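PDB 3I6Q: putative leucoanthocyanidin reductase 1 from Vitis vinifera, which probably catalyses the NADPH-dependent reduction of leucoanthocyanidins to flavan-3-ols such as catechin. Local coordinates for residues A[215-220]-A[291-296]. Sequence-based numbering, arbitrary orientation.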
ATOM      1  N   LEU A 215      -5.301   8.026 -14.933  1.00  9.96           N
ATOM      2  CA  LEU A 215      -6.746   8.251 -14.774  1.00  6.88           C
ATOM      3  C   LEU A 215      -7.569   6.972 -14.961  1.00  7.14           C
ATOM      4  O   LEU A 215      -7.546   6.345 -16.022  1.00  8.76           O
ATOM      5  CB  LEU A 215      -7.204   9.342 -15.775  1.00  7.99           C
ATOM      6  CG  LEU A 215      -8.713   9.548 -15.894  1.00  8.18           C
ATOM      7  CD1 LEU A 215      -9.243  10.063 -14.544  1.00  8.75           C
ATOM      8  CD2 LEU A 215      -9.056  10.529 -17.022  1.00 11.55           C
ATOM      9  N   ASN A 216      -8.331   6.582 -13.928  1.00  8.00           N
ATOM     10  CA  ASN A 216      -9.166   5.371 -13.998  1.00  7.89           C
ATOM     11  C   ASN A 216      -8.343   4.086 -14.278  1.00  4.92           C
ATOM     12  O   ASN A 216      -8.807   3.185 -14.995  1.00  5.00           O
ATOM     13  CB  ASN A 216     -10.285   5.558 -15.018  1.00  9.63           C
ATOM     14  CG  ASN A 216     -11.213   6.722 -14.643  1.00 17.48           C
ATOM     15  OD1 ASN A 216     -11.261   7.134 -13.486  1.00  7.68           O
ATOM     16  ND2 ASN A 216     -11.901   7.279 -15.625  1.00 11.95           N
ATOM     17  N   LYS A 217      -7.133   4.043 -13.711  1.00  6.26           N
ATOM     18  CA  LYS A 217      -6.212   2.896 -13.846  1.00  5.11           C
ATOM     19  C   LYS A 217      -5.757   2.309 -12.524  1.00  3.99           C
ATOM     20  O   LYS A 217      -5.707   2.999 -11.502  1.00  8.30           O
ATOM     21  CB  LYS A 217      -4.889   3.317 -14.519  1.00  6.43           C
ATOM     22  CG  LYS A 217      -5.004   4.115 -15.827  1.00 10.52           C
ATOM     23  CD  LYS A 217      -5.504   3.237 -16.926  1.00 12.02           C
ATOM     24  CE  LYS A 217      -5.489   4.026 -18.243  1.00 20.39           C
ATOM     25  NZ  LYS A 217      -6.203   3.269 -19.276  1.00 18.06           N
ATOM     26  N   SER A 218      -5.332   1.048 -12.595  1.00  4.37           N
ATOM     27  CA  SER A 218      -4.554   0.402 -11.541  1.00  3.96           C
ATOM     28  C   SER A 218      -3.089   0.636 -11.886  1.00  7.26           C
ATOM     29  O   SER A 218      -2.687   0.401 -13.033  1.00  7.83           O
ATOM     30  CB  SER A 218      -4.827  -1.115 -11.587  1.00  5.68           C
ATOM     31  OG  SER A 218      -6.169  -1.401 -11.158  1.00  9.11           O
ATOM     32  N   VAL A 219      -2.315   1.125 -10.909  1.00  8.65           N
ATOM     33  CA  VAL A 219      -0.907   1.395 -11.074  1.00  7.16           C
ATOM     34  C   VAL A 219      -0.122   0.328 -10.285  1.00  8.65           C
ATOM     35  O   VAL A 219      -0.164   0.294  -9.036  1.00  8.46           O
ATOM     36  CB  VAL A 219      -0.560   2.833 -10.576  1.00  8.53           C
ATOM     37  CG1 VAL A 219       0.903   3.108 -10.798  1.00 13.79           C
ATOM     38  CG2 VAL A 219      -1.416   3.897 -11.305  1.00 10.40           C
ATOM     39  N   HIS A 220       0.600  -0.521 -11.009  1.00  7.10           N
ATOM     40  CA  HIS A 220       1.329  -1.648 -10.385  1.00  8.78           C
ATOM     41  C   HIS A 220       2.774  -1.264 -10.190  1.00 10.99           C
ATOM     42  O   HIS A 220       3.353  -0.653 -11.090  1.00 13.01           O
ATOM     43  CB  HIS A 220       1.219  -2.893 -11.272  1.00  5.51           C
ATOM     44  CG  HIS A 220      -0.198  -3.279 -11.562  1.00  7.16           C
ATOM     45  ND1 HIS A 220      -0.946  -4.065 -10.710  1.00  9.14           N
ATOM     46  CD2 HIS A 220      -1.022  -2.937 -12.585  1.00  5.92           C
ATOM     47  CE1 HIS A 220      -2.163  -4.214 -11.208  1.00 10.07           C
ATOM     48  NE2 HIS A 220      -2.237  -3.530 -12.346  1.00  6.78           N
ATOM     49  N   GLU A 291      -6.274  -1.124 -18.892  1.00 19.17           N
ATOM     50  CA  GLU A 291      -6.609  -0.579 -17.570  1.00 15.99           C
ATOM     51  C   GLU A 291      -5.466  -0.666 -16.527  1.00 14.45           C
ATOM     52  O   GLU A 291      -5.601  -0.160 -15.403  1.00 10.93           O
ATOM     53  CB  GLU A 291      -7.896  -1.233 -17.051  1.00 19.25           C
ATOM     54  CG  GLU A 291      -9.110  -0.935 -17.960  1.00 29.41           C
ATOM     55  CD  GLU A 291     -10.445  -1.149 -17.271  1.00 42.57           C
ATOM     56  OE1 GLU A 291     -10.686  -0.517 -16.220  1.00 45.93           O
ATOM     57  OE2 GLU A 291     -11.264  -1.941 -17.788  1.00 47.30           O
ATOM     58  N   ASP A 292      -4.347  -1.307 -16.900  1.00  8.82           N
ATOM     59  CA  ASP A 292      -3.191  -1.477 -15.984  1.00  8.46           C
ATOM     60  C   ASP A 292      -2.002  -0.677 -16.500  1.00  9.92           C
ATOM     61  O   ASP A 292      -1.749  -0.684 -17.712  1.00 12.39           O
ATOM     62  CB  ASP A 292      -2.773  -2.938 -15.959  1.00 11.62           C
ATOM     63  CG  ASP A 292      -3.857  -3.835 -15.459  1.00 15.05           C
ATOM     64  OD1 ASP A 292      -4.285  -3.630 -14.303  1.00 12.51           O
ATOM     65  OD2 ASP A 292      -4.262  -4.738 -16.217  1.00 22.90           O
ATOM     66  N   VAL A 293      -1.316   0.049 -15.618  1.00  5.38           N
ATOM     67  CA  VAL A 293      -0.051   0.714 -15.999  1.00  7.20           C
ATOM     68  C   VAL A 293       0.973   0.298 -14.935  1.00  9.81           C
ATOM     69  O   VAL A 293       0.588  -0.198 -13.861  1.00 10.19           O
ATOM     70  CB  VAL A 293      -0.168   2.283 -16.120  1.00  5.91           C
ATOM     71  CG1 VAL A 293      -1.084   2.708 -17.356  1.00  6.72           C
ATOM     72  CG2 VAL A 293      -0.697   2.924 -14.824  1.00  8.26           C
ATOM     73  N   GLU A 294       2.259   0.485 -15.221  1.00 10.00           N
ATOM     74  CA  GLU A 294       3.328   0.092 -14.260  1.00 10.27           C
ATOM     75  C   GLU A 294       4.259   1.274 -13.992  1.00 11.01           C
ATOM     76  O   GLU A 294       4.659   1.960 -14.940  1.00 10.87           O
ATOM     77  CB  GLU A 294       4.093  -1.119 -14.816  1.00 12.14           C
ATOM     78  CG  GLU A 294       4.981  -1.853 -13.786  1.00 11.08           C
ATOM     79  CD  GLU A 294       6.302  -1.153 -13.587  1.00 12.90           C
ATOM     80  OE1 GLU A 294       6.992  -0.875 -14.596  1.00 11.67           O
ATOM     81  OE2 GLU A 294       6.643  -0.870 -12.434  1.00 10.36           O
ATOM     82  N   VAL A 295       4.618   1.479 -12.723  0.50  9.25           N
ATOM     83  CA  VAL A 295       5.366   2.664 -12.285  0.50 10.50           C
ATOM     84  C   VAL A 295       6.684   2.963 -13.000  0.50 12.43           C
ATOM     85  O   VAL A 295       6.962   4.123 -13.319  0.50 12.41           O
ATOM     86  CB  VAL A 295       5.615   2.643 -10.765  0.50 10.09           C
ATOM     87  CG1 VAL A 295       6.187   3.980 -10.300  0.50  8.72           C
ATOM     88  CG2 VAL A 295       4.341   2.402 -10.065  0.50  8.34           C
ATOM     89  N   THR A 296       7.499   1.935 -13.240  1.00 13.69           N
ATOM     90  CA  THR A 296       8.814   2.140 -13.880  1.00 13.48           C
ATOM     91  C   THR A 296       8.715   2.501 -15.352  1.00 17.88           C
ATOM     92  O   THR A 296       9.605   3.186 -15.882  1.00 15.48           O
ATOM     93  CB  THR A 296       9.837   0.991 -13.664  1.00 13.02           C
ATOM     94  OG1 THR A 296       9.470  -0.182 -14.411  1.00 14.62           O
ATOM     95  CG2 THR A 296       9.981   0.675 -12.165  1.00 14.43           C
TER
HETATM   96  O   HOH W   1      -9.462   0.341 -14.157  1.00 20.41           O
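His-220 NE2 donates to Asp-292 OD1 over 2.8 Å; the oxygen lies at the ring edge, nearly in its plane, but is met from above the carboxylate plane, ring and carboxylate being turned 58° apart. The parallel register puts both residues on one face of the sheet, and their first torsions, each setting the flat group anti to its carbonyl carbon (chi1 -56° and -61°), turn the ends toward each other. Asp-292 OD2 salt-bridges Arg-126, so each carboxylate oxygen has a partner. Losing the imidazole to an alanine would probably cost OD1 this donor and open a gap beside the carboxylate. On the other face Val-219 CG2 meets Val-293 CG2 at 3.7 Å, with Leu-298 packing beside them. The backbones pair in parallel through a ladder running from Ser-218 N to Glu-291 O (3.1 Å) up to Val-295 N to His-220 O (3.0 Å). Glu-294, the last strand residue, is also the N-cap of helix 295-298, OE2 accepting from Thr-296 N at 3.0 Å. A water bridges Asn-216 O and Glu-291 OE1 at the opposite end. Strand 217-220 is thus the middle of a small parallel sheet, between 155-158 and 292-294, separate from the five-stranded Rossmann sheet.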